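Local structure of probable uracil-DNA glycosylase (Acanthamoeba polyphaga mimivirus, 5X55) at residues T99-I104 / L128-E133; P119-N124 / Y157-Q162; Y312-S317 / F351-E356. The protein is a predicted member of the uracil-DNA glycosylase superfamily, with a four-stranded parallel sheet flanked by helices. All blocks are in the same frame, centred on the assembly; numbering follows the deposited sequence.

Contact 1 (T99-I104 / L128-E133)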
loop_
_atom_site.group_PDB
_atom_site.type_symbol
_atom_site.label_atom_id
_atom_site.label_comp_id
_atom_site.label_asym_id
_atom_site.label_seq_id
_atom_site.Cartn_x
_atom_site.Cartn_y
_atom_site.Cartn_z
ATOM N N THR A 99 12.501 -9.138 -8.411
ATOM C CA THR A 99 13.331 -8.752 -7.274
ATOM C C THR A 99 14.018 -7.406 -7.492
ATOM O O THR A 99 14.360 -6.724 -6.516
ATOM C CB THR A 99 14.341 -9.862 -7.006
ATOM O OG1 THR A 99 13.616 -11.047 -6.665
ATOM C CG2 THR A 99 15.261 -9.519 -5.872
ATOM N N GLU A 100 14.215 -6.997 -8.747
ATOM C CA GLU A 100 14.885 -5.729 -8.987
ATOM C C GLU A 100 13.991 -4.551 -8.624
ATOM O O GLU A 100 14.498 -3.503 -8.208
ATOM C CB GLU A 100 15.356 -5.647 -10.433
ATOM C CG GLU A 100 16.640 -6.430 -10.655
ATOM C CD GLU A 100 17.109 -6.414 -12.098
ATOM O OE1 GLU A 100 16.410 -6.978 -12.962
ATOM O OE2 GLU A 100 18.177 -5.825 -12.368
ATOM N N TYR A 101 12.668 -4.719 -8.730
ATOM C CA TYR A 101 11.699 -3.702 -8.337
ATOM C C TYR A 101 11.335 -3.771 -6.862
ATOM O O TYR A 101 11.108 -2.730 -6.235
ATOM C CB TYR A 101 10.405 -3.836 -9.148
ATOM C CG TYR A 101 10.550 -3.644 -10.637
ATOM C CD1 TYR A 101 10.579 -2.375 -11.193
ATOM C CD2 TYR A 101 10.626 -4.736 -11.491
ATOM C CE1 TYR A 101 10.707 -2.193 -12.553
ATOM C CE2 TYR A 101 10.744 -4.569 -12.857
ATOM C CZ TYR A 101 10.783 -3.293 -13.387
ATOM O OH TYR A 101 10.910 -3.125 -14.750
ATOM N N ILE A 102 11.219 -4.968 -6.291
ATOM C CA ILE A 102 10.626 -5.030 -4.962
ATOM C C ILE A 102 11.718 -5.117 -3.898
ATOM O O ILE A 102 11.540 -4.622 -2.778
ATOM C CB ILE A 102 9.603 -6.184 -4.848
ATOM C CG1 ILE A 102 8.748 -6.010 -3.592
ATOM C CG2 ILE A 102 10.262 -7.548 -4.845
ATOM C CD1 ILE A 102 7.792 -4.837 -3.666
ATOM N N LEU A 103 12.861 -5.716 -4.228
ATOM C CA LEU A 103 13.959 -5.831 -3.265
ATOM C C LEU A 103 15.012 -4.773 -3.586
ATOM O O LEU A 103 16.022 -5.033 -4.238
ATOM C CB LEU A 103 14.547 -7.235 -3.276
ATOM C CG LEU A 103 15.593 -7.401 -2.179
ATOM C CD1 LEU A 103 14.894 -7.398 -0.839
ATOM C CD2 LEU A 103 16.432 -8.652 -2.362
ATOM N N ILE A 104 14.782 -3.565 -3.077
ATOM C CA ILE A 104 15.507 -2.370 -3.495
ATOM C C ILE A 104 16.622 -2.051 -2.505
ATOM O O ILE A 104 16.421 -2.091 -1.284
ATOM C CB ILE A 104 14.528 -1.187 -3.621
ATOM C CG1 ILE A 104 13.551 -1.433 -4.755
ATOM C CG2 ILE A 104 15.263 0.133 -3.829
ATOM C CD1 ILE A 104 12.446 -0.427 -4.750
ATOM N N LEU A 128 3.514 2.256 -16.898
ATOM C CA LEU A 128 4.105 1.927 -15.613
ATOM C C LEU A 128 3.572 0.619 -15.038
ATOM O O LEU A 128 3.977 0.221 -13.941
ATOM C CB LEU A 128 3.855 3.081 -14.640
ATOM C CG LEU A 128 4.364 4.393 -15.230
ATOM C CD1 LEU A 128 4.071 5.541 -14.297
ATOM C CD2 LEU A 128 5.861 4.277 -15.535
ATOM N N LEU A 129 2.699 -0.062 -15.762
ATOM C CA LEU A 129 2.084 -1.309 -15.317
ATOM C C LEU A 129 2.638 -2.461 -16.154
ATOM O O LEU A 129 2.228 -2.652 -17.300
ATOM C CB LEU A 129 0.573 -1.193 -15.442
ATOM C CG LEU A 129 -0.239 -2.357 -14.905
ATOM C CD1 LEU A 129 -0.047 -2.482 -13.399
ATOM C CD2 LEU A 129 -1.679 -2.101 -15.283
ATOM N N PHE A 130 3.556 -3.242 -15.571
ATOM C CA PHE A 130 4.275 -4.310 -16.272
ATOM C C PHE A 130 3.642 -5.693 -16.116
ATOM O O PHE A 130 4.185 -6.669 -16.652
ATOM C CB PHE A 130 5.730 -4.380 -15.782
ATOM C CG PHE A 130 6.369 -3.027 -15.564
ATOM C CD1 PHE A 130 6.235 -2.004 -16.515
ATOM C CD2 PHE A 130 7.084 -2.765 -14.400
ATOM C CE1 PHE A 130 6.830 -0.744 -16.322
ATOM C CE2 PHE A 130 7.678 -1.498 -14.186
ATOM C CZ PHE A 130 7.549 -0.486 -15.152
ATOM N N ARG A 131 2.532 -5.817 -15.385
ATOM C CA ARG A 131 1.955 -7.129 -15.098
ATOM C C ARG A 131 0.655 -7.296 -15.881
ATOM O O ARG A 131 -0.341 -6.623 -15.568
ATOM C CB ARG A 131 1.721 -7.295 -13.593
ATOM C CG ARG A 131 1.128 -8.625 -13.152
ATOM C CD ARG A 131 2.116 -9.809 -13.270
ATOM N NE ARG A 131 3.207 -9.730 -12.307
ATOM C CZ ARG A 131 4.092 -10.706 -12.102
ATOM N NH1 ARG A 131 3.995 -11.835 -12.787
ATOM N NH2 ARG A 131 5.075 -10.559 -11.211
ATOM N N PRO A 132 0.617 -8.189 -16.884
ATOM C CA PRO A 132 -0.537 -8.244 -17.806
ATOM C C PRO A 132 -1.866 -8.586 -17.153
ATOM O O PRO A 132 -2.918 -8.151 -17.654
ATOM C CB PRO A 132 -0.128 -9.334 -18.810
ATOM C CG PRO A 132 1.340 -9.445 -18.705
ATOM C CD PRO A 132 1.702 -9.100 -17.289
ATOM N N GLU A 133 -1.863 -9.359 -16.064
ATOM C CA GLU A 133 -3.114 -9.693 -15.379
ATOM C C GLU A 133 -3.882 -8.472 -14.865
ATOM O O GLU A 133 -5.035 -8.627 -14.455
ATOM C CB GLU A 133 -2.845 -10.639 -14.202
ATOM C CG GLU A 133 -2.210 -11.991 -14.578
ATOM C CD GLU A 133 -0.689 -11.940 -14.725
ATOM O OE1 GLU A 133 -0.152 -10.877 -15.093
ATOM O OE2 GLU A 133 -0.023 -12.972 -14.463
#

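Contact 2 (P119-N124 / Y157-Q162)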
loop_
_atom_site.group_PDB
_atom_site.type_symbol
_atom_site.label_atom_id
_atom_site.label_comp_id
_atom_site.label_asym_id
_atom_site.label_seq_id
_atom_site.Cartn_x
_atom_site.Cartn_y
_atom_site.Cartn_z
ATOM N N PRO A 119 10.270 13.293 -20.157
ATOM C CA PRO A 119 10.967 14.580 -20.300
ATOM C C PRO A 119 10.047 15.719 -20.692
ATOM O O PRO A 119 10.288 16.867 -20.297
ATOM C CB PRO A 119 12.008 14.302 -21.395
ATOM C CG PRO A 119 12.149 12.835 -21.442
ATOM C CD PRO A 119 10.820 12.262 -21.052
ATOM N N ASP A 120 8.982 15.427 -21.439
ATOM C CA ASP A 120 8.053 16.433 -21.927
ATOM C C ASP A 120 6.711 16.372 -21.207
ATOM O O ASP A 120 5.705 16.870 -21.723
ATOM C CB ASP A 120 7.889 16.275 -23.440
ATOM C CG ASP A 120 9.228 16.380 -24.186
ATOM O OD1 ASP A 120 9.937 17.403 -24.019
ATOM O OD2 ASP A 120 9.595 15.426 -24.906
ATOM N N CYS A 121 6.687 15.758 -20.019
ATOM C CA CYS A 121 5.533 15.744 -19.118
ATOM C C CYS A 121 4.341 15.010 -19.717
ATOM O O CYS A 121 3.197 15.284 -19.376
ATOM C CB CYS A 121 5.148 17.162 -18.697
ATOM S SG CYS A 121 6.602 18.066 -18.098
ATOM N N LYS A 122 4.604 14.040 -20.584
ATOM C CA LYS A 122 3.552 13.267 -21.246
ATOM C C LYS A 122 3.190 12.034 -20.412
ATOM O O LYS A 122 3.402 10.889 -20.826
ATOM C CB LYS A 122 4.025 12.877 -22.642
ATOM C CG LYS A 122 5.402 12.239 -22.539
ATOM C CD LYS A 122 6.346 12.490 -23.678
ATOM C CE LYS A 122 7.716 12.314 -23.092
ATOM N NZ LYS A 122 7.631 12.989 -21.792
ATOM N N VAL A 123 2.638 12.283 -19.214
ATOM C CA VAL A 123 2.416 11.201 -18.246
ATOM C C VAL A 123 1.516 10.133 -18.841
ATOM O O VAL A 123 0.434 10.416 -19.369
ATOM C CB VAL A 123 1.827 11.735 -16.930
ATOM C CG1 VAL A 123 1.282 10.567 -16.085
ATOM C CG2 VAL A 123 2.882 12.464 -16.153
ATOM N N ASN A 124 1.964 8.889 -18.753
ATOM C CA ASN A 124 1.257 7.755 -19.335
ATOM C C ASN A 124 1.324 6.629 -18.309
ATOM O O ASN A 124 2.264 5.828 -18.310
ATOM C CB ASN A 124 1.893 7.376 -20.662
ATOM C CG ASN A 124 1.124 6.319 -21.403
ATOM O OD1 ASN A 124 0.382 5.536 -20.811
ATOM N ND2 ASN A 124 1.332 6.257 -22.710
ATOM N N TYR A 157 1.838 18.571 -12.384
ATOM C CA TYR A 157 2.892 18.540 -11.365
ATOM C C TYR A 157 4.273 18.446 -12.004
ATOM O O TYR A 157 5.236 19.041 -11.509
ATOM C CB TYR A 157 2.712 17.368 -10.393
ATOM C CG TYR A 157 1.390 17.261 -9.667
ATOM C CD1 TYR A 157 0.587 18.375 -9.429
ATOM C CD2 TYR A 157 0.942 16.031 -9.219
ATOM C CE1 TYR A 157 -0.644 18.238 -8.747
ATOM C CE2 TYR A 157 -0.269 15.884 -8.554
ATOM C CZ TYR A 157 -1.055 16.976 -8.313
ATOM O OH TYR A 157 -2.256 16.776 -7.638
ATOM N N LEU A 158 4.402 17.680 -13.088
ATOM C CA LEU A 158 5.701 17.623 -13.762
ATOM C C LEU A 158 6.067 18.945 -14.421
ATOM O O LEU A 158 7.257 19.294 -14.480
ATOM C CB LEU A 158 5.722 16.522 -14.815
ATOM C CG LEU A 158 6.444 15.279 -14.330
ATOM C CD1 LEU A 158 5.541 14.584 -13.326
ATOM C CD2 LEU A 158 6.834 14.358 -15.496
ATOM N N GLU A 159 5.070 19.679 -14.943
ATOM C CA GLU A 159 5.340 20.985 -15.547
ATOM C C GLU A 159 5.864 21.988 -14.526
ATOM O O GLU A 159 6.700 22.832 -14.867
ATOM C CB GLU A 159 4.096 21.521 -16.257
ATOM C CG GLU A 159 4.041 21.174 -17.748
ATOM C CD GLU A 159 5.087 21.930 -18.565
ATOM O OE1 GLU A 159 6.194 21.391 -18.780
ATOM O OE2 GLU A 159 4.799 23.077 -18.982
ATOM N N LYS A 160 5.413 21.902 -13.277
ATOM C CA LYS A 160 5.952 22.740 -12.214
ATOM C C LYS A 160 7.212 22.170 -11.582
ATOM O O LYS A 160 7.671 22.713 -10.573
ATOM C CB LYS A 160 4.903 22.966 -11.131
ATOM C CG LYS A 160 3.586 23.446 -11.680
ATOM C CD LYS A 160 2.571 23.647 -10.583
ATOM C CE LYS A 160 1.428 24.534 -11.066
ATOM N NZ LYS A 160 0.504 24.906 -9.952
ATOM N N ARG A 161 7.758 21.081 -12.131
ATOM C CA ARG A 161 9.009 20.481 -11.656
ATOM C C ARG A 161 8.920 19.966 -10.218
ATOM O O ARG A 161 9.923 19.963 -9.497
ATOM C CB ARG A 161 10.177 21.462 -11.789
ATOM C CG ARG A 161 10.429 21.951 -13.203
ATOM C CD ARG A 161 10.963 20.850 -14.118
ATOM N NE ARG A 161 10.498 20.955 -15.490
ATOM C CZ ARG A 161 11.127 20.508 -16.573
ATOM N NH1 ARG A 161 12.284 19.880 -16.439
ATOM N NH2 ARG A 161 10.591 20.663 -17.771
ATOM N N GLN A 162 7.746 19.498 -9.780
ATOM C CA GLN A 162 7.624 18.891 -8.455
ATOM C C GLN A 162 8.240 17.500 -8.444
ATOM O O GLN A 162 8.070 16.728 -9.392
ATOM C CB GLN A 162 6.160 18.804 -8.046
ATOM C CG GLN A 162 5.492 20.157 -7.931
ATOM C CD GLN A 162 4.030 20.048 -7.570
ATOM O OE1 GLN A 162 3.452 18.957 -7.588
ATOM N NE2 GLN A 162 3.418 21.186 -7.233
#

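Contact 3 (Y312-S317 / F351-E356)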
loop_
_atom_site.group_PDB
_atom_site.type_symbol
_atom_site.label_atom_id
_atom_site.label_comp_id
_atom_site.label_asym_id
_atom_site.label_seq_id
_atom_site.Cartn_x
_atom_site.Cartn_y
_atom_site.Cartn_z
ATOM N N TYR A 312 -13.200 -10.664 4.789
ATOM C CA TYR A 312 -12.843 -10.591 6.199
ATOM C C TYR A 312 -12.076 -9.293 6.468
ATOM O O TYR A 312 -11.019 -9.066 5.868
ATOM C CB TYR A 312 -12.016 -11.823 6.556
ATOM C CG TYR A 312 -11.579 -11.945 7.989
ATOM C CD1 TYR A 312 -12.477 -11.780 9.040
ATOM C CD2 TYR A 312 -10.262 -12.261 8.290
ATOM C CE1 TYR A 312 -12.063 -11.913 10.364
ATOM C CE2 TYR A 312 -9.839 -12.398 9.604
ATOM C CZ TYR A 312 -10.736 -12.225 10.635
ATOM O OH TYR A 312 -10.284 -12.371 11.930
ATOM N N ILE A 313 -12.604 -8.452 7.369
ATOM C CA ILE A 313 -12.048 -7.128 7.659
ATOM C C ILE A 313 -11.591 -7.072 9.112
ATOM O O ILE A 313 -12.389 -7.298 10.031
ATOM C CB ILE A 313 -13.055 -6.002 7.380
ATOM C CG1 ILE A 313 -13.577 -6.087 5.939
ATOM C CG2 ILE A 313 -12.393 -4.658 7.632
ATOM C CD1 ILE A 313 -14.754 -5.179 5.648
ATOM N N ILE A 314 -10.324 -6.726 9.314
ATOM C CA ILE A 314 -9.674 -6.661 10.626
ATOM C C ILE A 314 -9.312 -5.209 10.865
ATOM O O ILE A 314 -8.602 -4.608 10.045
ATOM C CB ILE A 314 -8.402 -7.525 10.674
ATOM C CG1 ILE A 314 -8.704 -9.000 10.430
ATOM C CG2 ILE A 314 -7.676 -7.357 11.992
ATOM C CD1 ILE A 314 -7.411 -9.818 10.222
ATOM N N THR A 315 -9.774 -4.646 11.984
ATOM C CA THR A 315 -9.674 -3.213 12.224
ATOM C C THR A 315 -9.038 -2.918 13.575
ATOM O O THR A 315 -9.399 -3.522 14.586
ATOM C CB THR A 315 -11.058 -2.542 12.158
ATOM O OG1 THR A 315 -11.703 -2.898 10.932
ATOM C CG2 THR A 315 -10.904 -1.057 12.184
ATOM N N SER A 316 -8.131 -1.953 13.592
ATOM C CA SER A 316 -7.557 -1.452 14.834
ATOM C C SER A 316 -7.065 -0.033 14.585
ATOM O O SER A 316 -7.238 0.518 13.495
ATOM C CB SER A 316 -6.411 -2.341 15.300
ATOM O OG SER A 316 -5.281 -2.092 14.477
ATOM N N SER A 317 -6.421 0.550 15.593
ATOM C CA SER A 317 -5.769 1.830 15.373
ATOM C C SER A 317 -4.483 1.642 14.561
ATOM O O SER A 317 -3.978 0.529 14.366
ATOM C CB SER A 317 -5.448 2.524 16.700
ATOM O OG SER A 317 -4.234 2.027 17.259
ATOM N N PHE A 351 -1.611 -10.542 12.592
ATOM C CA PHE A 351 -1.089 -11.577 11.713
ATOM C C PHE A 351 -1.528 -12.957 12.159
ATOM O O PHE A 351 -1.692 -13.846 11.318
ATOM C CB PHE A 351 0.432 -11.437 11.641
ATOM C CG PHE A 351 0.852 -10.071 11.169
ATOM C CD1 PHE A 351 0.972 -9.800 9.812
ATOM C CD2 PHE A 351 1.056 -9.035 12.080
ATOM C CE1 PHE A 351 1.321 -8.523 9.367
ATOM C CE2 PHE A 351 1.421 -7.759 11.645
ATOM C CZ PHE A 351 1.536 -7.498 10.286
ATOM N N GLY A 352 -1.737 -13.148 13.464
ATOM C CA GLY A 352 -2.408 -14.350 13.923
ATOM C C GLY A 352 -3.808 -14.468 13.353
ATOM O O GLY A 352 -4.223 -15.544 12.922
ATOM N N LYS A 353 -4.539 -13.354 13.303
ATOM C CA LYS A 353 -5.877 -13.384 12.720
ATOM C C LYS A 353 -5.834 -13.683 11.222
ATOM O O LYS A 353 -6.664 -14.456 10.713
ATOM C CB LYS A 353 -6.597 -12.063 13.004
ATOM C CG LYS A 353 -6.740 -11.808 14.474
ATOM C CD LYS A 353 -8.056 -11.169 14.855
ATOM C CE LYS A 353 -8.097 -9.706 14.482
ATOM N NZ LYS A 353 -9.276 -9.024 15.125
ATOM N N ILE A 354 -4.879 -13.082 10.494
ATOM C CA ILE A 354 -4.712 -13.423 9.080
ATOM C C ILE A 354 -4.443 -14.915 8.919
ATOM O O ILE A 354 -5.002 -15.585 8.040
ATOM C CB ILE A 354 -3.582 -12.593 8.454
ATOM C CG1 ILE A 354 -3.960 -11.115 8.390
ATOM C CG2 ILE A 354 -3.220 -13.156 7.070
ATOM C CD1 ILE A 354 -2.772 -10.189 8.149
ATOM N N ASN A 355 -3.549 -15.444 9.757
ATOM C CA ASN A 355 -3.181 -16.850 9.694
ATOM C C ASN A 355 -4.392 -17.739 9.894
ATOM O O ASN A 355 -4.610 -18.698 9.141
ATOM C CB ASN A 355 -2.141 -17.163 10.767
ATOM C CG ASN A 355 -0.774 -16.638 10.424
ATOM O OD1 ASN A 355 -0.503 -16.251 9.281
ATOM N ND2 ASN A 355 0.120 -16.653 11.411
ATOM N N GLU A 356 -5.171 -17.454 10.935
ATOM C CA GLU A 356 -6.302 -18.310 11.247
ATOM C C GLU A 356 -7.340 -18.260 10.141
ATOM O O GLU A 356 -7.907 -19.296 9.788
ATOM C CB GLU A 356 -6.907 -17.928 12.595
ATOM C CG GLU A 356 -5.964 -18.163 13.776
ATOM C CD GLU A 356 -5.211 -19.503 13.693
ATOM O OE1 GLU A 356 -5.864 -20.572 13.651
ATOM O OE2 GLU A 356 -3.957 -19.482 13.653
HETATM O O HOH W 1 -9.123 -14.754 12.290
#

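Contact 1 (T99-I104 / L128-E133)
The phenol end of Y101 overlaps one side of the F130 ring, and this aromatic pair is the whole of the contact between the two segments. CE1 of Y101 approaches CE2 of F130 to 3.5 Å, and OH of Y101 lies 3.7 Å from the same CE2, so the outer rim of the tyrosine meets the CD2–CE2 side of the phenylalanine. The ring centroids of Y101 and F130 are 5.3 Å apart and the planes incline at 38°, an oblique pairing that is neither a parallel stack nor a T-shape. Both side chains have CG beside the backbone N and anti to the carbonyl carbon (chi1 -62° in Y101, -40° in F130). Both CB atoms point across the gap, which lets the rings meet although the CA atoms of Y101 and F130 are 10.9 Å apart. On the side of the F130 ring opposite Y101, the carbonyl oxygen L128 O sits 3.8 Å above the plane, over the ring centre, so the phenylalanine is held between its own chain and the tyrosine. The side-chain amide of N176 binds the backbone of the same loop: it takes a hydrogen bond from F130 N and gives one to L128 O. Y101 O is bonded in turn to N173 ND2. Y101 stands in the last turn of helix 98-102, where L103 N still bonds to T99 O before the chain leaves helical geometry. Only 88 Å² is buried and no hydrogen bond crosses, which implies that the rings meet by dispersion and shape, while hydrogen bonds from N173 and N176 to the backbone of Y101, L128 and F130 help to anchor the chain on either side.

Contact 2 (P119-N124 / Y157-Q162)
The carboxylate of E159 is the flat group that touches the loop, at the exposed rim of the contact; its nearest atom is OE1, 3.4 Å from SG of C121. The first torsion (chi1 -93°) places CG of E159 4.0 Å from SG of C121, and the bend at chi2 (-70°) sets the direction of the carboxylate beyond it. The other flat group of this helix end, the Y157 ring, takes no part and stacks with H268. C121 is the centre of the contact. Its SG stands beside the backbone N, anti to the carbonyl carbon (chi1 -50°), and rests 3.7 Å from CB of L158, with the CA atoms of C121 and L158 only 5.7 Å apart. That closeness belongs to a loop laid against a helix C-terminus: helix 146-159 ends in a Schellman motif, with R161 at positive phi, Q162 N bonded to Y157 O at 3.1 Å and R161 N bonded to L158 O at 3.0 Å. One turn earlier, S155 OG hydrogen-bonds to C121 O, clamping the loop backbone to the same helix. L158 also reaches V123, its CD1 lying 4.4 Å from CG2 of the valine, and packs on W114 and I164 beyond.

Contact 3 (Y312-S317 / F351-E356)
With CG anti to the backbone N (chi1 -179°), Y312 extends its ring from the strand toward helix 350-360, while K353 bends at chi2 and chi3 (-75° at the latter), which carries CE and NZ across to I314, leaning toward the strand's C-terminal end. The tyrosine stands nearly perpendicular to the lysine chain, OH of Y312 lying 3.9 Å from CB of K353. The carbonyl oxygen of K353 is at the edge of the tyrosine ring and near its plane, 3.9 Å from CE2 of Y312. A water lies 2.7 Å from OH of Y312 and donates to O of K353 at 2.9 Å, so the water, and not a direct bond, links the hydroxyl to the helix backbone. I314 fills the next position on the same side of the strand. It and K353 lie alongside each other, pointing opposite ways, and CG2 of I314 is 3.4 Å from CE of K353, a tight contact between a methyl group and the methylene next to the lysine nitrogen. The other branch, CD1 of I314, sits 3.7 Å from CB of K353 and 4.1 Å from CG1 of I354. The short strand and helix segments run antiparallel, axes at 171° and 10.1 Å apart, as is usual for helices packed on a parallel alpha/beta sheet. Strand 312-316 is outermost on its side, bonded through I314 to F292 and A294 of strand 291-295. One turn on, H357 of the same helix stacks with the Y312 ring, extending this interface; F351 meets W368 edge-to-face and packs against helix 219-230.

Contact 3 alone involves the central parallel sheet, pairing its edge strand with helix 350-360; contacts 1 and 2 join loops to helix ends. The latter two draw on one connection, the loop between helices 114-117 and 135-142, which supplies 119-124 to contact 2 and 128-133 to contact 1, and their segments alternate along the chain. Contact 2 is the most remote, its centre about 24 Å from the chain centre and about 40 Å from that of contact 3, yet three of its four touching residues are buried; contacts 1 and 3 are partly buried. Chemistry differs: aromatic in contact 1, sulfur and aliphatic with a carboxylate at the rim in contact 2, aliphatic with a bridging water in contact 3.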